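Local coordinates for double Glycine Motif Protease domain from AMS/PCAT Transporter (Lachnospiraceae bacterium C6A11, PDB 6MPZ), which probably cleaves leader peptides after a double-glycine motif, as a papain-like C39 cysteine peptidase domain that prepares lantibiotic-type peptides for secretion by its transporter, at residues Ala30-Val35 / Leu62-Ala67; Leu45-Val50 / Arg69-Glu74; Glu83-Glu88 / Glu128-Ser133; Gly89-Ile94 / Lys106-Lys111; Ala113-Pro118 / Val123-Glu128. All coordinates share one frame; numbering follows the deposited sequence.

The five contacts follow the two halves of a papain-like peptidase, a helical half and an antiparallel sheet. Contacts 1 and 2 lie 6 Å apart between centres and share helix 61-70; Leu32 of the first packs on Val48 and Tyr71 of the second. Contacts 3, 4 and 5 cluster across the sheet, with centres 9 to 11 Å apart, and the rings of Phe130 and Phe108 join contact 3 to contact 4. The halves meet where Ile94 of contact 4 and Pro118 of contact 5 pack on helix 27-38 of contact 1. Near that seam Cys27, His101 and Asp117 form a probable catalytic triad, while Leu62 and Leu65 touch the bound leader peptide.

Contact 1: residues Ala30-Val35 / Leu62-Ala67; sequences ASLAMV and LNVLKA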
# COMPACT_ATOMS: atom_id res chain seq x y z
N ALA A 30 6.33 6.63 -1.01
CA ALA A 30 6.06 6.48 -2.43
C ALA A 30 4.75 5.69 -2.65
O ALA A 30 3.94 6.09 -3.47
CB ALA A 30 7.24 5.77 -3.10
N SER A 31 4.54 4.64 -1.85
CA SER A 31 3.37 3.79 -1.96
C SER A 31 2.14 4.62 -1.57
O SER A 31 1.17 4.59 -2.28
CB SER A 31 3.48 2.52 -1.07
OG SER A 31 4.58 1.68 -1.47
N LEU A 32 2.17 5.36 -0.46
CA LEU A 32 0.98 6.21 -0.17
C LEU A 32 0.78 7.32 -1.24
O LEU A 32 -0.33 7.76 -1.49
CB LEU A 32 1.06 6.81 1.20
CG LEU A 32 -0.11 7.73 1.64
CD1 LEU A 32 -1.44 7.03 1.60
CD2 LEU A 32 0.15 8.19 3.06
N ALA A 33 1.86 7.79 -1.85
CA ALA A 33 1.75 8.88 -2.87
C ALA A 33 0.95 8.38 -4.08
O ALA A 33 0.00 9.05 -4.52
CB ALA A 33 3.15 9.40 -3.27
N MET A 34 1.28 7.16 -4.53
CA MET A 34 0.53 6.44 -5.59
C MET A 34 -0.93 6.24 -5.24
O MET A 34 -1.78 6.46 -6.12
CB MET A 34 1.18 5.09 -5.90
CG MET A 34 2.46 5.23 -6.61
SD MET A 34 3.37 3.74 -7.17
CE MET A 34 4.25 3.26 -5.71
N VAL A 35 -1.23 5.83 -4.00
CA VAL A 35 -2.65 5.70 -3.56
C VAL A 35 -3.37 7.06 -3.59
O VAL A 35 -4.49 7.16 -4.08
CB VAL A 35 -2.85 5.01 -2.17
CG1 VAL A 35 -4.32 5.01 -1.76
CG2 VAL A 35 -2.38 3.58 -2.20
N LEU A 62 1.47 1.89 10.96
CA LEU A 62 0.58 2.80 11.76
C LEU A 62 0.67 4.24 11.27
O LEU A 62 -0.36 4.93 11.19
CB LEU A 62 0.88 2.76 13.27
CG LEU A 62 -0.05 3.60 14.15
CD1 LEU A 62 -1.51 3.19 13.95
CD2 LEU A 62 0.34 3.53 15.64
N ASN A 63 1.88 4.69 10.93
CA ASN A 63 2.09 6.07 10.48
C ASN A 63 1.60 6.30 9.04
O ASN A 63 1.07 7.37 8.74
CB ASN A 63 3.55 6.50 10.61
CG ASN A 63 3.96 6.77 12.05
OD1 ASN A 63 3.13 7.14 12.88
ND2 ASN A 63 5.21 6.59 12.35
N VAL A 64 1.71 5.26 8.19
CA VAL A 64 1.19 5.36 6.83
C VAL A 64 -0.31 5.55 6.91
O VAL A 64 -0.85 6.42 6.24
CB VAL A 64 1.54 4.14 6.01
CG1 VAL A 64 0.82 4.19 4.64
CG2 VAL A 64 3.04 4.08 5.80
N LEU A 65 -0.96 4.75 7.72
CA LEU A 65 -2.40 4.84 7.90
C LEU A 65 -2.85 6.19 8.48
O LEU A 65 -3.86 6.73 8.05
CB LEU A 65 -2.92 3.70 8.82
CG LEU A 65 -2.91 2.23 8.37
CD1 LEU A 65 -3.23 1.32 9.56
CD2 LEU A 65 -3.85 1.96 7.18
N LYS A 66 -2.13 6.69 9.49
CA LYS A 66 -2.46 8.00 10.11
C LYS A 66 -2.33 9.15 9.12
O LYS A 66 -3.19 10.04 9.08
CB LYS A 66 -1.54 8.30 11.31
CG LYS A 66 -1.92 7.54 12.58
CD LYS A 66 -1.06 8.00 13.76
CE LYS A 66 -1.27 7.11 14.97
NZ LYS A 66 -0.38 7.54 16.09
N ALA A 67 -1.26 9.14 8.33
CA ALA A 67 -1.06 10.15 7.28
C ALA A 67 -2.19 10.08 6.24
O ALA A 67 -2.73 11.10 5.86
CB ALA A 67 0.31 9.97 6.62
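Leu32 points across from helix 27-38 to helix 61-70 and touches Val64 and Ala67; the CA atoms of Leu32 and Val64, 7.1 Å apart, mark the nearest backbone approach between residues 30-35 and 62-67. The apolar contacts all depend on the one leucine. With CG anti to the backbone N (chi1 179°), its side chain reaches across to the other helix. There Leu32 CD2 meets the methyl CB of Ala67 at 4.0 Å, while nearer the root of the same side chain Leu32 CB lies 4.3 Å from Val64 CG1. One leucine thus spans two residues placed three apart in sequence, about one helical turn.

The one polar atom touched is the carbonyl O of Val64, 3.8 Å from Leu32 CD2, in van der Waals contact. Backbone bonds run within each helix, as from Ala67 N to Asn63 O and from Met34 N to Ala30 O. All three touching residues are buried.

Around this pair the two halves of the papain-like fold meet. Ile94 of strand 93-97 packs against Val35 and Val64, and Leu139 of strand 137-142 covers Val64 and Leu65. Helix 61-70 also carries Leu62 and Leu65, which touch the bound leader peptide, consistent with a helix that contributes to its docking surface.

Contact 2: residues Leu45-Val50 / Arg69-Glu74; sequences LEQVRV and RNYGLE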
# COMPACT_ATOMS: atom_id res chain seq x y z
N LEU A 45 5.23 15.11 -2.84
CA LEU A 45 5.89 13.89 -2.32
C LEU A 45 6.72 14.17 -1.08
O LEU A 45 6.78 13.34 -0.20
CB LEU A 45 6.77 13.21 -3.38
CG LEU A 45 7.70 12.07 -2.90
CD1 LEU A 45 6.94 10.89 -2.26
CD2 LEU A 45 8.58 11.55 -4.04
N GLU A 46 7.35 15.35 -1.01
CA GLU A 46 8.15 15.74 0.16
C GLU A 46 7.28 15.78 1.39
O GLU A 46 7.72 15.41 2.46
CB GLU A 46 8.87 17.12 0.03
CG GLU A 46 9.07 17.76 -1.34
CD GLU A 46 7.88 18.60 -1.82
OE1 GLU A 46 7.53 19.68 -1.27
OE2 GLU A 46 7.31 18.15 -2.79
N GLN A 47 6.06 16.28 1.26
CA GLN A 47 5.14 16.34 2.38
C GLN A 47 4.74 14.93 2.86
O GLN A 47 4.69 14.67 4.06
CB GLN A 47 3.90 17.18 1.98
CG GLN A 47 2.99 17.54 3.16
CD GLN A 47 3.66 18.46 4.15
OE1 GLN A 47 4.09 19.55 3.75
NE2 GLN A 47 3.75 18.05 5.45
N VAL A 48 4.51 14.01 1.91
CA VAL A 48 4.11 12.64 2.23
C VAL A 48 5.20 11.93 3.07
O VAL A 48 4.89 11.21 4.03
CB VAL A 48 3.76 11.81 0.97
CG1 VAL A 48 3.36 10.38 1.35
CG2 VAL A 48 2.67 12.46 0.11
N ARG A 49 6.46 12.13 2.69
CA ARG A 49 7.59 11.50 3.40
C ARG A 49 7.55 11.90 4.87
O ARG A 49 7.65 11.08 5.76
CB ARG A 49 8.93 11.99 2.89
CG ARG A 49 9.36 11.53 1.54
CD ARG A 49 10.81 11.96 1.32
NE ARG A 49 11.15 11.95 -0.08
CZ ARG A 49 11.48 13.00 -0.84
NH1 ARG A 49 11.57 14.24 -0.36
NH2 ARG A 49 11.76 12.78 -2.12
N VAL A 50 7.43 13.20 5.07
CA VAL A 50 7.45 13.79 6.41
C VAL A 50 6.22 13.37 7.19
O VAL A 50 6.33 13.08 8.37
CB VAL A 50 7.64 15.33 6.28
CG1 VAL A 50 6.74 16.11 7.21
CG2 VAL A 50 9.11 15.65 6.47
N ARG A 69 -5.25 9.10 6.69
CA ARG A 69 -6.47 9.61 7.35
C ARG A 69 -6.52 11.12 7.39
O ARG A 69 -7.58 11.67 7.18
CB ARG A 69 -6.61 9.06 8.76
CG ARG A 69 -7.05 7.62 8.82
CD ARG A 69 -7.24 7.16 10.27
NE ARG A 69 -7.21 5.69 10.36
CZ ARG A 69 -6.33 4.95 11.05
NH1 ARG A 69 -5.38 5.50 11.78
NH2 ARG A 69 -6.44 3.63 11.03
N ASN A 70 -5.40 11.78 7.67
CA ASN A 70 -5.34 13.24 7.64
C ASN A 70 -5.56 13.80 6.23
O ASN A 70 -6.06 14.91 6.08
CB ASN A 70 -4.02 13.77 8.22
CG ASN A 70 -3.99 13.71 9.75
OD1 ASN A 70 -2.95 13.43 10.33
ND2 ASN A 70 -5.13 13.97 10.41
N TYR A 71 -5.22 13.03 5.19
CA TYR A 71 -5.52 13.43 3.80
C TYR A 71 -6.94 13.07 3.33
O TYR A 71 -7.23 13.15 2.14
CB TYR A 71 -4.52 12.81 2.83
CG TYR A 71 -3.06 13.11 3.08
CD1 TYR A 71 -2.63 14.41 3.39
CD2 TYR A 71 -2.10 12.10 2.95
CE1 TYR A 71 -1.29 14.69 3.60
CE2 TYR A 71 -0.75 12.36 3.16
CZ TYR A 71 -0.34 13.65 3.47
OH TYR A 71 1.01 13.86 3.65
N GLY A 72 -7.81 12.63 4.24
CA GLY A 72 -9.24 12.43 3.91
C GLY A 72 -9.66 11.02 3.50
O GLY A 72 -10.82 10.79 3.20
N LEU A 73 -8.72 10.07 3.51
CA LEU A 73 -9.05 8.68 3.24
C LEU A 73 -9.36 7.93 4.53
O LEU A 73 -8.70 8.11 5.54
CB LEU A 73 -7.87 8.00 2.53
CG LEU A 73 -7.47 8.52 1.15
CD1 LEU A 73 -6.22 7.81 0.68
CD2 LEU A 73 -8.60 8.30 0.18
N GLU A 74 -10.36 7.08 4.47
CA GLU A 74 -10.55 6.10 5.52
C GLU A 74 -9.49 5.02 5.28
O GLU A 74 -9.26 4.62 4.13
CB GLU A 74 -11.95 5.52 5.47
CG GLU A 74 -12.32 4.79 6.74
CD GLU A 74 -13.20 3.59 6.50
OE1 GLU A 74 -14.26 3.73 5.85
OE2 GLU A 74 -12.81 2.51 6.98
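Tyr71 meets residues 45-50 with the end of its side chain, laying its hydroxyl against the backbone of helix 45-52. The closest approach is Tyr71 OH to Val48 CA at 3.6 Å, followed by Tyr71 OH to Gln47 O at 3.8 Å. Neither is a hydrogen bond. The side chains of the two helical residues frame the same oxygen: Val48 CG2 and Gln47 CG each stand 4.2 Å from Tyr71 OH. The tyrosine and valine side chains approach at a slant, as a phenol end resting on a helix rather than as a ring stack.

One step further out, polar groups fix this end. Tyr71 OH is hydrogen-bonded to OD2 of Asp51, whose OD1 accepts a bond from Gln47 NE2, so a carboxylate one turn along the same helix as Gln47 binds the tyrosine hydroxyl and the glutamine amide. The root of the tyrosine is set by the end of helix 61-70. Tyr71 is the first residue to leave helical geometry, and Gly72, with phi 94°, is the C-prime residue of a Schellman motif. In that motif Leu73 N bonds to Ala68 O, and Gly72 N to Arg69 O at 3.1 Å.

Helix 27-38 packs against both partners, its Leu36 touching Val48 and Tyr71, while Val43 fills in from the preceding loop. Past the Schellman turn the chain enters strand 74-79, where Glu74 is backbone hydrogen-bonded to Lys142 of strand 137-142 at the border of the sheet.

Contact 3: residues Glu83-Glu88 / Glu128-Ser133; sequences EKLKKE and EEFDRS
The Phe130 ring receives Leu85 at its edge, near the ring plane, with Leu85 CD2 3.8 Å from Phe130 CZ. The two side chains cross at about a right angle. In both residues CG is anti to the backbone N (chi1 175° for Leu85, -179° for Phe130), which turns the two side chains toward each other. Asp131 OD1 of the next residue also lies in the plane of the ring, at its edge. This is helix-to-helix packing: helices 82-88 and 127-133 meet beside the sheet, and Phe130 is held there by an edge-to-face stack with Phe108 and by Ala113, Ile115 and Ile95. Alongside this apolar pair, at the more open margin, a salt bridge ties the helices. An extended Lys86 chain brings NZ to Asp131 OD1 at 2.9 Å, on the syn lone pair, while the same NZ remains 3.5 Å from Asp131 OD2. Lys86 CG also packs on Phe108.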
# COMPACT_ATOMS: atom_id res chain seq x y z
N GLU A 83 -4.84 -16.07 0.05
CA GLU A 83 -6.11 -16.43 -0.55
C GLU A 83 -7.24 -15.45 -0.19
O GLU A 83 -8.17 -15.21 -0.98
CB GLU A 83 -6.50 -17.90 -0.20
CG GLU A 83 -7.16 -18.13 1.17
CD GLU A 83 -7.83 -19.53 1.34
OE1 GLU A 83 -7.51 -20.10 2.37
OE2 GLU A 83 -8.67 -20.05 0.49
N LYS A 84 -7.21 -14.92 1.01
CA LYS A 84 -8.28 -13.98 1.44
C LYS A 84 -7.99 -12.56 0.92
O LYS A 84 -8.91 -11.74 0.79
CB LYS A 84 -8.43 -13.96 2.97
CG LYS A 84 -9.61 -13.13 3.43
CD LYS A 84 -10.12 -13.60 4.81
CE LYS A 84 -10.68 -12.47 5.64
NZ LYS A 84 -11.36 -13.09 6.82
N LEU A 85 -6.73 -12.25 0.63
CA LEU A 85 -6.43 -10.96 0.02
C LEU A 85 -7.07 -10.95 -1.39
O LEU A 85 -7.80 -10.01 -1.75
CB LEU A 85 -4.92 -10.73 -0.05
CG LEU A 85 -4.48 -9.46 -0.78
CD1 LEU A 85 -5.14 -8.19 -0.27
CD2 LEU A 85 -3.01 -9.33 -0.65
N LYS A 86 -6.81 -12.03 -2.14
CA LYS A 86 -7.38 -12.29 -3.50
C LYS A 86 -8.90 -12.25 -3.54
O LYS A 86 -9.49 -11.75 -4.47
CB LYS A 86 -6.92 -13.60 -4.00
CG LYS A 86 -5.41 -13.65 -4.21
CD LYS A 86 -4.90 -15.06 -4.42
CE LYS A 86 -3.42 -15.05 -4.35
NZ LYS A 86 -2.79 -16.37 -4.49
N LYS A 87 -9.52 -12.70 -2.48
CA LYS A 87 -10.95 -12.78 -2.41
C LYS A 87 -11.59 -11.48 -1.97
O LYS A 87 -12.56 -11.04 -2.58
CB LYS A 87 -11.34 -13.94 -1.49
CG LYS A 87 -12.80 -14.33 -1.57
CD LYS A 87 -13.01 -15.79 -1.11
CE LYS A 87 -14.42 -16.02 -0.64
NZ LYS A 87 -15.39 -15.69 -1.71
N GLU A 88 -11.05 -10.87 -0.94
CA GLU A 88 -11.69 -9.74 -0.26
C GLU A 88 -10.95 -8.39 -0.38
O GLU A 88 -11.51 -7.36 0.00
CB GLU A 88 -11.78 -10.04 1.24
CG GLU A 88 -12.15 -11.46 1.68
CD GLU A 88 -13.43 -11.56 2.49
OE1 GLU A 88 -14.37 -10.91 2.03
OE2 GLU A 88 -13.48 -12.26 3.53
N GLU A 128 3.06 -17.69 -7.27
CA GLU A 128 3.85 -18.47 -6.31
C GLU A 128 4.80 -17.54 -5.59
O GLU A 128 4.86 -17.58 -4.34
CB GLU A 128 4.55 -19.67 -6.95
CG GLU A 128 5.46 -19.31 -8.15
CD GLU A 128 6.88 -18.88 -7.83
OE1 GLU A 128 7.34 -19.07 -6.69
OE2 GLU A 128 7.51 -18.31 -8.75
N GLU A 129 5.48 -16.67 -6.35
CA GLU A 129 6.38 -15.68 -5.76
C GLU A 129 5.57 -14.64 -4.94
O GLU A 129 5.93 -14.34 -3.81
CB GLU A 129 7.20 -14.99 -6.84
CG GLU A 129 8.13 -13.90 -6.35
CD GLU A 129 8.93 -13.24 -7.44
OE1 GLU A 129 9.35 -13.97 -8.34
OE2 GLU A 129 9.25 -12.03 -7.35
N PHE A 130 4.46 -14.15 -5.47
CA PHE A 130 3.58 -13.28 -4.68
C PHE A 130 3.30 -13.87 -3.32
O PHE A 130 3.54 -13.22 -2.32
CB PHE A 130 2.25 -13.01 -5.37
CG PHE A 130 1.34 -12.11 -4.57
CD1 PHE A 130 1.48 -10.70 -4.65
CD2 PHE A 130 0.41 -12.63 -3.71
CE1 PHE A 130 0.65 -9.86 -3.91
CE2 PHE A 130 -0.41 -11.80 -2.97
CZ PHE A 130 -0.29 -10.40 -3.09
N ASP A 131 2.82 -15.11 -3.31
CA ASP A 131 2.44 -15.81 -2.08
C ASP A 131 3.57 -15.88 -1.06
O ASP A 131 3.31 -15.77 0.14
CB ASP A 131 1.88 -17.22 -2.36
CG ASP A 131 0.49 -17.20 -3.06
OD1 ASP A 131 -0.14 -16.13 -3.23
OD2 ASP A 131 -0.00 -18.28 -3.44
N ARG A 132 4.83 -16.05 -1.50
CA ARG A 132 5.94 -16.02 -0.51
C ARG A 132 6.40 -14.63 -0.09
O ARG A 132 6.86 -14.47 1.04
CB ARG A 132 7.11 -16.89 -0.94
CG ARG A 132 7.90 -16.51 -2.16
CD ARG A 132 9.23 -17.28 -2.27
NE ARG A 132 9.15 -18.39 -3.24
CZ ARG A 132 9.25 -18.28 -4.57
NH1 ARG A 132 9.59 -17.13 -5.14
NH2 ARG A 132 9.16 -19.39 -5.30
N SER A 133 6.28 -13.64 -0.97
CA SER A 133 6.75 -12.27 -0.73
C SER A 133 5.76 -11.40 0.09
O SER A 133 6.18 -10.61 0.96
CB SER A 133 7.04 -11.55 -2.06
OG SER A 133 8.15 -12.13 -2.68

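Contact 4: residues Gly89-Ile94 / Lys106-Lys111; sequences GTFPCI and KGFKGK
Phe91 lies with one ring face over Gly107, and this pair forms the heart of the contact. Gly107 CA stands 3.8 Å from the ring centroid and 6° off its normal, a CH-pi contact over the centre of the face; on the opposite face, toward the rim, lies the carbonyl carbon of Gly89. Lys106, which buries the most after Phe91, takes part through its backbone. Its carbonyl O comes 3.1 Å from Phe91 CB and approaches the ring obliquely, while its side chain turns off so that NZ bonds to Asn116. Residues 106 and 107 form a classic beta bulge opposite Tyr114, on the long strand 101-109 whose hairpin partner, strand 93-97, begins at Cys93, just after Pro92 and the cis Phe91-Pro92 peptide. Further along, Phe91 CZ meets Phe108 CE2 at 4.0 Å, the two aromatic side chains crossing at about a right angle. Pro92 packs on Val104 of the long strand, and Cys93 on Leu105.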
# COMPACT_ATOMS: atom_id res chain seq x y z
N GLY A 89 -9.71 -8.39 -0.88
CA GLY A 89 -8.99 -7.14 -1.04
C GLY A 89 -9.70 -6.12 -1.91
O GLY A 89 -10.52 -6.49 -2.70
N THR A 90 -9.39 -4.84 -1.75
CA THR A 90 -9.81 -3.82 -2.68
C THR A 90 -8.57 -3.07 -3.10
O THR A 90 -7.58 -3.03 -2.35
CB THR A 90 -10.83 -2.88 -2.03
OG1 THR A 90 -10.18 -2.04 -1.05
CG2 THR A 90 -11.89 -3.72 -1.37
N PHE A 91 -8.62 -2.47 -4.30
CA PHE A 91 -7.43 -1.94 -4.98
C PHE A 91 -7.60 -0.49 -5.40
O PHE A 91 -8.70 -0.08 -5.76
CB PHE A 91 -7.05 -2.85 -6.15
CG PHE A 91 -7.10 -4.30 -5.79
CD1 PHE A 91 -6.14 -4.85 -4.98
CD2 PHE A 91 -8.16 -5.12 -6.21
CE1 PHE A 91 -6.20 -6.20 -4.60
CE2 PHE A 91 -8.23 -6.47 -5.83
CZ PHE A 91 -7.24 -7.01 -5.02
N PRO A 92 -6.54 0.32 -5.29
CA PRO A 92 -5.21 -0.11 -4.82
C PRO A 92 -5.18 -0.25 -3.28
O PRO A 92 -6.03 0.32 -2.57
CB PRO A 92 -4.32 1.05 -5.25
CG PRO A 92 -5.22 2.24 -5.07
CD PRO A 92 -6.57 1.77 -5.53
N CYS A 93 -4.23 -1.01 -2.80
CA CYS A 93 -3.97 -1.18 -1.37
C CYS A 93 -2.45 -1.26 -1.23
O CYS A 93 -1.73 -1.53 -2.23
CB CYS A 93 -4.63 -2.47 -0.78
SG CYS A 93 -4.11 -4.04 -1.56
N ILE A 94 -1.95 -1.06 -0.01
CA ILE A 94 -0.52 -1.14 0.24
C ILE A 94 -0.27 -2.43 0.99
O ILE A 94 -1.01 -2.75 1.93
CB ILE A 94 0.00 0.10 1.06
CG1 ILE A 94 -0.16 1.41 0.24
CG2 ILE A 94 1.47 -0.09 1.40
CD1 ILE A 94 0.15 2.71 0.97
N LYS A 106 -2.21 -3.46 -7.19
CA LYS A 106 -3.22 -2.98 -8.11
C LYS A 106 -4.32 -4.00 -8.38
O LYS A 106 -5.44 -3.60 -8.68
CB LYS A 106 -2.61 -2.56 -9.43
CG LYS A 106 -1.62 -1.41 -9.30
CD LYS A 106 -1.06 -1.02 -10.64
CE LYS A 106 -0.06 -2.06 -11.08
NZ LYS A 106 0.54 -1.75 -12.37
N GLY A 107 -3.98 -5.29 -8.22
CA GLY A 107 -4.91 -6.41 -8.32
C GLY A 107 -4.24 -7.65 -8.86
O GLY A 107 -3.01 -7.71 -8.93
N PHE A 108 -5.07 -8.59 -9.31
CA PHE A 108 -4.66 -9.91 -9.82
C PHE A 108 -5.31 -10.17 -11.18
O PHE A 108 -6.43 -9.69 -11.44
CB PHE A 108 -5.10 -10.98 -8.84
CG PHE A 108 -4.50 -10.84 -7.46
CD1 PHE A 108 -3.22 -11.33 -7.17
CD2 PHE A 108 -5.22 -10.23 -6.43
CE1 PHE A 108 -2.67 -11.19 -5.91
CE2 PHE A 108 -4.67 -10.08 -5.16
CZ PHE A 108 -3.40 -10.57 -4.90
N LYS A 109 -4.59 -10.86 -12.06
CA LYS A 109 -5.19 -11.44 -13.25
C LYS A 109 -4.41 -12.68 -13.64
O LYS A 109 -3.18 -12.66 -13.68
CB LYS A 109 -5.20 -10.44 -14.41
CG LYS A 109 -5.93 -10.89 -15.67
CD LYS A 109 -5.47 -10.08 -16.90
CE LYS A 109 -6.65 -9.63 -17.73
NZ LYS A 109 -7.77 -8.95 -16.97
N GLY A 110 -5.13 -13.77 -13.91
CA GLY A 110 -4.49 -15.05 -14.21
C GLY A 110 -3.57 -15.52 -13.11
O GLY A 110 -3.94 -15.47 -11.95
N LYS A 111 -2.37 -15.96 -13.49
CA LYS A 111 -1.35 -16.44 -12.57
C LYS A 111 -0.44 -15.32 -12.07
O LYS A 111 0.72 -15.58 -11.75
CB LYS A 111 -0.55 -17.54 -13.27
CG LYS A 111 -1.39 -18.82 -13.40
CD LYS A 111 -2.14 -18.99 -14.71
CE LYS A 111 -1.31 -19.83 -15.68
NZ LYS A 111 -1.13 -21.25 -15.24

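Contact 5: residues Ala113-Pro118 / Val123-Glu128; sequences AYINDP and VKIPME
A beta hairpin at the border of the sheet joins strands 112-117 and 123-126, and its hydrogen-bonded pairs are Ala113 with Ile125 and Ile115 with Val123. Ala113 and Ile125 exchange two bonds of 2.8 Å, N to O each way. Ile115 N reaches Val123 O at 3.1 Å and Val123 N reaches Ile115 O at 2.9 Å. Between these pairs sits the non-hydrogen-bonded pair Tyr114 and Lys124. Their side chains run side by side, and Lys124 CE touches Tyr114 OH at 3.6 Å. On the other face, Ile115 CG2 meets Val123 CG2 at 4.1 Å and Ile115 CD1 meets Ile125 CG1 at 3.9 Å. Asp117, the probable third member of a Cys-His-Asp triad with Cys27 and His101, ends the first strand. Its CB rests 4.2 Å from Val123 CG2, while OD1 is hydrogen-bonded to His101 NE2 and to Ala119 N.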
# COMPACT_ATOMS: atom_id res chain seq x y z
N ALA A 113 0.09 -11.27 -10.06
CA ALA A 113 -0.24 -10.09 -9.25
C ALA A 113 0.39 -8.86 -9.91
O ALA A 113 1.53 -8.92 -10.39
CB ALA A 113 0.31 -10.25 -7.84
N TYR A 114 -0.36 -7.77 -9.91
CA TYR A 114 0.07 -6.51 -10.55
C TYR A 114 0.34 -5.43 -9.49
O TYR A 114 -0.58 -4.93 -8.78
CB TYR A 114 -0.97 -6.06 -11.58
CG TYR A 114 -1.00 -6.97 -12.78
CD1 TYR A 114 -1.70 -8.18 -12.74
CD2 TYR A 114 -0.29 -6.66 -13.95
CE1 TYR A 114 -1.71 -9.05 -13.85
CE2 TYR A 114 -0.30 -7.51 -15.05
CZ TYR A 114 -1.00 -8.70 -15.00
OH TYR A 114 -0.99 -9.52 -16.08
N ILE A 115 1.60 -5.03 -9.45
CA ILE A 115 2.18 -4.23 -8.39
C ILE A 115 2.93 -3.02 -8.98
O ILE A 115 3.48 -3.10 -10.08
CB ILE A 115 3.09 -5.17 -7.57
CG1 ILE A 115 2.22 -6.05 -6.66
CG2 ILE A 115 4.16 -4.44 -6.79
CD1 ILE A 115 2.92 -7.23 -6.09
N ASN A 116 2.86 -1.89 -8.28
CA ASN A 116 3.80 -0.76 -8.48
C ASN A 116 4.76 -0.84 -7.31
O ASN A 116 4.39 -0.53 -6.19
CB ASN A 116 3.05 0.59 -8.50
CG ASN A 116 2.35 0.86 -9.84
OD1 ASN A 116 2.58 0.13 -10.83
ND2 ASN A 116 1.46 1.88 -9.88
N ASP A 117 5.95 -1.36 -7.59
CA ASP A 117 7.01 -1.47 -6.64
C ASP A 117 7.85 -0.16 -6.69
O ASP A 117 8.40 0.17 -7.74
CB ASP A 117 7.90 -2.67 -7.00
CG ASP A 117 9.03 -2.89 -6.01
OD1 ASP A 117 9.51 -1.94 -5.31
OD2 ASP A 117 9.46 -4.04 -5.91
N PRO A 118 7.96 0.57 -5.56
CA PRO A 118 8.71 1.85 -5.58
C PRO A 118 10.20 1.71 -5.95
O PRO A 118 10.81 2.68 -6.39
CB PRO A 118 8.54 2.40 -4.17
CG PRO A 118 7.40 1.68 -3.58
CD PRO A 118 7.30 0.34 -4.26
N VAL A 123 5.38 -3.92 -12.08
CA VAL A 123 5.82 -5.30 -12.31
C VAL A 123 4.66 -6.31 -12.22
O VAL A 123 3.57 -6.02 -11.67
CB VAL A 123 7.00 -5.68 -11.38
CG1 VAL A 123 8.24 -4.90 -11.79
CG2 VAL A 123 6.70 -5.41 -9.92
N LYS A 124 4.88 -7.48 -12.83
CA LYS A 124 3.92 -8.58 -12.79
C LYS A 124 4.60 -9.68 -12.03
O LYS A 124 5.63 -10.18 -12.47
CB LYS A 124 3.44 -9.06 -14.16
CG LYS A 124 4.23 -8.68 -15.37
CD LYS A 124 3.47 -9.02 -16.65
CE LYS A 124 2.53 -10.24 -16.62
NZ LYS A 124 3.15 -11.58 -16.44
N ILE A 125 4.06 -10.05 -10.89
CA ILE A 125 4.66 -11.08 -10.04
C ILE A 125 3.86 -12.40 -10.24
O ILE A 125 2.63 -12.42 -10.10
CB ILE A 125 4.70 -10.63 -8.55
CG1 ILE A 125 5.32 -9.21 -8.40
CG2 ILE A 125 5.45 -11.61 -7.68
CD1 ILE A 125 6.79 -9.05 -8.75
N PRO A 126 4.55 -13.50 -10.59
CA PRO A 126 3.89 -14.83 -10.57
C PRO A 126 3.30 -15.15 -9.20
O PRO A 126 3.95 -14.85 -8.18
CB PRO A 126 5.03 -15.82 -10.90
CG PRO A 126 6.15 -14.99 -11.42
CD PRO A 126 5.98 -13.58 -10.94
N MET A 127 2.12 -15.75 -9.17
CA MET A 127 1.42 -16.07 -7.92
C MET A 127 2.22 -16.74 -6.87
O MET A 127 2.05 -16.46 -5.70
CB MET A 127 0.22 -16.98 -8.15
CG MET A 127 -1.01 -16.26 -8.56
SD MET A 127 -1.45 -14.85 -7.53
CE MET A 127 -3.03 -14.62 -8.34
N GLU A 128 3.06 -17.69 -7.27
CA GLU A 128 3.85 -18.47 -6.31
C GLU A 128 4.80 -17.54 -5.59
O GLU A 128 4.86 -17.58 -4.34
CB GLU A 128 4.55 -19.67 -6.95
CG GLU A 128 5.46 -19.31 -8.15
CD GLU A 128 6.88 -18.88 -7.83
OE1 GLU A 128 7.34 -19.07 -6.69
OE2 GLU A 128 7.51 -18.31 -8.75